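Local structure of protein STE5 (Saccharomyces cerevisiae, 3FZE) at residues V39-K50 with L174-F185. The protein is a pheromone-response scaffold whose minimal scaffold domain cocatalyses phosphorylation of the MAP kinase Fus3 by the kinase Ste7. Numbering follows the deposited sequence.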
# COMPACT_ATOMS: atom_id res chain seq x y z
N VAL A 39 -0.86 12.49 3.97
CA VAL A 39 -0.35 12.09 2.67
C VAL A 39 -0.94 10.75 2.22
O VAL A 39 -1.14 10.52 1.04
CB VAL A 39 1.21 12.10 2.61
CG1 VAL A 39 1.80 10.98 3.44
CG2 VAL A 39 1.68 12.03 1.16
N VAL A 40 -1.24 9.88 3.18
CA VAL A 40 -1.95 8.65 2.85
C VAL A 40 -3.32 8.96 2.24
O VAL A 40 -3.69 8.44 1.17
CB VAL A 40 -2.11 7.75 4.09
CG1 VAL A 40 -3.07 6.59 3.79
CG2 VAL A 40 -0.75 7.22 4.52
N TYR A 41 -4.08 9.82 2.91
CA TYR A 41 -5.38 10.24 2.40
C TYR A 41 -5.26 10.89 1.03
O TYR A 41 -5.96 10.50 0.10
CB TYR A 41 -6.07 11.20 3.38
CG TYR A 41 -7.35 11.79 2.86
CD1 TYR A 41 -8.48 11.00 2.66
CD2 TYR A 41 -7.43 13.15 2.54
CE1 TYR A 41 -9.66 11.54 2.15
CE2 TYR A 41 -8.61 13.70 2.04
CZ TYR A 41 -9.72 12.89 1.86
OH TYR A 41 -10.91 13.41 1.36
N ASN A 42 -4.38 11.89 0.90
CA ASN A 42 -4.27 12.61 -0.36
C ASN A 42 -3.84 11.71 -1.49
O ASN A 42 -4.29 11.87 -2.62
CB ASN A 42 -3.30 13.79 -0.24
CG ASN A 42 -3.85 14.92 0.60
OD1 ASN A 42 -5.06 15.04 0.79
ND2 ASN A 42 -2.95 15.76 1.11
N SER A 43 -2.97 10.76 -1.20
CA SER A 43 -2.47 9.86 -2.23
C SER A 43 -3.56 8.91 -2.72
O SER A 43 -3.74 8.75 -3.92
CB SER A 43 -1.27 9.07 -1.73
OG SER A 43 -0.22 9.96 -1.41
N LEU A 44 -4.29 8.30 -1.79
CA LEU A 44 -5.35 7.39 -2.19
C LEU A 44 -6.38 8.14 -3.04
O LEU A 44 -6.82 7.63 -4.07
CB LEU A 44 -5.99 6.71 -0.98
CG LEU A 44 -5.13 5.69 -0.23
CD1 LEU A 44 -5.86 5.17 1.01
CD2 LEU A 44 -4.78 4.52 -1.14
N LYS A 45 -6.75 9.35 -2.64
CA LYS A 45 -7.69 10.14 -3.43
C LYS A 45 -7.12 10.43 -4.83
O LYS A 45 -7.81 10.26 -5.84
CB LYS A 45 -8.07 11.44 -2.71
CG LYS A 45 -8.87 11.23 -1.44
CD LYS A 45 -10.34 10.97 -1.71
CE LYS A 45 -11.05 12.21 -2.23
NZ LYS A 45 -12.53 12.05 -2.27
N ALA A 46 -5.87 10.87 -4.88
CA ALA A 46 -5.27 11.25 -6.15
C ALA A 46 -5.23 10.08 -7.14
O ALA A 46 -5.53 10.24 -8.32
CB ALA A 46 -3.87 11.81 -5.93
N LEU A 47 -4.89 8.90 -6.62
CA LEU A 47 -4.74 7.71 -7.46
C LEU A 47 -6.05 7.30 -8.12
O LEU A 47 -6.03 6.71 -9.20
CB LEU A 47 -4.14 6.56 -6.64
CG LEU A 47 -2.64 6.70 -6.39
CD1 LEU A 47 -2.18 5.80 -5.24
CD2 LEU A 47 -1.88 6.39 -7.69
N THR A 48 -7.18 7.62 -7.50
CA THR A 48 -8.47 7.30 -8.12
C THR A 48 -8.76 8.11 -9.39
O THR A 48 -9.62 7.73 -10.17
CB THR A 48 -9.67 7.45 -7.17
OG1 THR A 48 -9.81 8.82 -6.77
CG2 THR A 48 -9.52 6.54 -5.95
N ILE A 49 -8.05 9.23 -9.59
CA ILE A 49 -8.19 9.98 -10.84
C ILE A 49 -7.80 9.09 -12.02
O ILE A 49 -8.43 9.14 -13.08
CB ILE A 49 -7.30 11.25 -10.84
CG1 ILE A 49 -7.78 12.24 -9.77
CG2 ILE A 49 -7.27 11.90 -12.22
CD1 ILE A 49 -6.79 13.35 -9.52
N LYS A 50 -6.78 8.26 -11.81
CA LYS A 50 -6.32 7.32 -12.84
C LYS A 50 -6.97 5.94 -12.74
O LYS A 50 -7.24 5.30 -13.77
CB LYS A 50 -4.80 7.17 -12.77
CG LYS A 50 -4.24 6.27 -13.87
CD LYS A 50 -2.75 6.44 -14.07
CE LYS A 50 -2.21 5.46 -15.11
NZ LYS A 50 -2.49 5.91 -16.50
N LEU A 174 4.81 7.80 -1.11
CA LEU A 174 3.51 8.09 -1.70
C LEU A 174 3.53 9.22 -2.73
O LEU A 174 2.84 9.16 -3.74
CB LEU A 174 2.47 8.33 -0.60
CG LEU A 174 2.21 7.09 0.25
CD1 LEU A 174 1.30 7.43 1.43
CD2 LEU A 174 1.61 5.98 -0.60
N GLU A 175 4.35 10.25 -2.49
CA GLU A 175 4.53 11.30 -3.48
C GLU A 175 5.18 10.71 -4.73
O GLU A 175 4.79 11.04 -5.85
CB GLU A 175 5.36 12.48 -2.93
CG GLU A 175 4.57 13.39 -2.00
CD GLU A 175 5.30 14.67 -1.64
OE1 GLU A 175 6.51 14.76 -1.89
OE2 GLU A 175 4.65 15.60 -1.10
N THR A 176 6.16 9.84 -4.54
CA THR A 176 6.82 9.20 -5.68
C THR A 176 5.84 8.36 -6.47
O THR A 176 5.81 8.39 -7.70
CB THR A 176 8.02 8.34 -5.25
OG1 THR A 176 9.00 9.17 -4.62
CG2 THR A 176 8.65 7.68 -6.48
N LEU A 177 5.00 7.61 -5.75
CA LEU A 177 4.01 6.78 -6.41
C LEU A 177 3.04 7.64 -7.23
O LEU A 177 2.82 7.38 -8.42
CB LEU A 177 3.27 5.94 -5.37
CG LEU A 177 2.14 5.06 -5.92
CD1 LEU A 177 2.68 4.00 -6.88
CD2 LEU A 177 1.37 4.44 -4.77
N CYS A 178 2.47 8.66 -6.61
CA CYS A 178 1.47 9.48 -7.29
C CYS A 178 2.04 10.26 -8.45
O CYS A 178 1.45 10.31 -9.54
CB CYS A 178 0.81 10.44 -6.31
SG CYS A 178 -0.29 9.58 -5.19
N TYR A 179 3.19 10.89 -8.22
CA TYR A 179 3.79 11.73 -9.24
C TYR A 179 4.28 10.92 -10.43
O TYR A 179 4.25 11.40 -11.56
CB TYR A 179 4.89 12.64 -8.66
CG TYR A 179 4.32 13.90 -8.05
CD1 TYR A 179 3.57 13.84 -6.87
CD2 TYR A 179 4.49 15.12 -8.67
CE1 TYR A 179 3.02 14.99 -6.33
CE2 TYR A 179 3.95 16.28 -8.13
CZ TYR A 179 3.21 16.21 -6.96
OH TYR A 179 2.69 17.37 -6.44
N SER A 180 4.73 9.69 -10.19
CA SER A 180 5.16 8.83 -11.29
C SER A 180 4.01 8.57 -12.26
O SER A 180 4.23 8.35 -13.46
CB SER A 180 5.72 7.50 -10.78
OG SER A 180 6.94 7.69 -10.08
N PHE A 181 2.79 8.61 -11.75
CA PHE A 181 1.60 8.47 -12.60
C PHE A 181 1.04 9.81 -13.11
O PHE A 181 -0.00 9.84 -13.77
CB PHE A 181 0.51 7.67 -11.87
CG PHE A 181 0.82 6.21 -11.75
CD1 PHE A 181 0.65 5.37 -12.84
CD2 PHE A 181 1.27 5.67 -10.55
CE1 PHE A 181 0.93 4.02 -12.74
CE2 PHE A 181 1.56 4.33 -10.45
CZ PHE A 181 1.39 3.50 -11.54
N GLY A 182 1.74 10.90 -12.83
CA GLY A 182 1.33 12.22 -13.28
C GLY A 182 0.18 12.82 -12.48
O GLY A 182 -0.58 13.64 -12.99
N LEU A 183 0.06 12.41 -11.22
CA LEU A 183 -0.98 12.95 -10.36
C LEU A 183 -0.37 13.94 -9.37
O LEU A 183 0.85 13.98 -9.19
CB LEU A 183 -1.70 11.81 -9.63
CG LEU A 183 -2.27 10.74 -10.57
CD1 LEU A 183 -2.62 9.47 -9.80
CD2 LEU A 183 -3.47 11.26 -11.35
N SER A 184 -1.22 14.77 -8.76
CA SER A 184 -0.79 15.66 -7.68
C SER A 184 -1.94 15.83 -6.68
O SER A 184 -3.00 15.25 -6.86
CB SER A 184 -0.37 17.02 -8.22
OG SER A 184 -1.49 17.87 -8.41
N PHE A 185 -1.73 16.62 -5.63
CA PHE A 185 -2.78 16.80 -4.63
C PHE A 185 -3.49 18.16 -4.73
O PHE A 185 -4.23 18.55 -3.82
CB PHE A 185 -2.22 16.64 -3.20
CG PHE A 185 -1.34 15.42 -3.01
CD1 PHE A 185 -0.19 15.50 -2.24
CD2 PHE A 185 -1.67 14.20 -3.60
CE1 PHE A 185 0.63 14.38 -2.05
CE2 PHE A 185 -0.85 13.08 -3.42
CZ PHE A 185 0.29 13.18 -2.64
O HOH W 1 0.05 7.39 -16.03
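Phe185 lays one face of its ring against Asn42, whose CB sits 3.8 Å from the ring centroid in a CH-pi contact, 15° off the ring normal. Ala46 CB meets the same ring at its edge, close to the ring plane, while Val39 CG2 reaches Phe185 CE1 at 4.1 Å. With Phe185 cut back to an alanine, Asn42 CB would probably lose the ring face it packs on, and a gap would open beside Val39 and Ala46, leaving the end of segment 174-185 weakly held against helix 35-50. Farther along, Leu183 pushes in with CD1 3.6 Å from Leu47 CA, its side chain crossing that of Leu47 at about a right angle, and Ile49 CB packs on its other methyl, CD2. With CG anti to its carbonyl carbon (chi1 -76°), Leu47 turns its branched end toward the partner helix, where CD1 touches Leu177 CD2 at 3.8 Å. Cys178 SG fits in beside Ser43 CB at 3.6 Å. At the far end, Lys50 runs its CE to within 3.7 Å of Phe181 CD1, and a water weakly bridges its NZ to Phe181 O.

Helix segments 39-50 and 174-180 run nearly parallel, their axes 15° apart and 9.9 Å from each other at closest approach, as neighbours on one side of the central sheet of a vWA-like alpha/beta/alpha fold; Val40 also touches Leu24 of strand 19-26 beneath.

Segment 174-185 turns back through a Schellman motif: just past helix 170-180, Gly182 takes a positive phi, and Leu183 N and Gly182 N bond back to Cys178 O and Tyr179 O respectively.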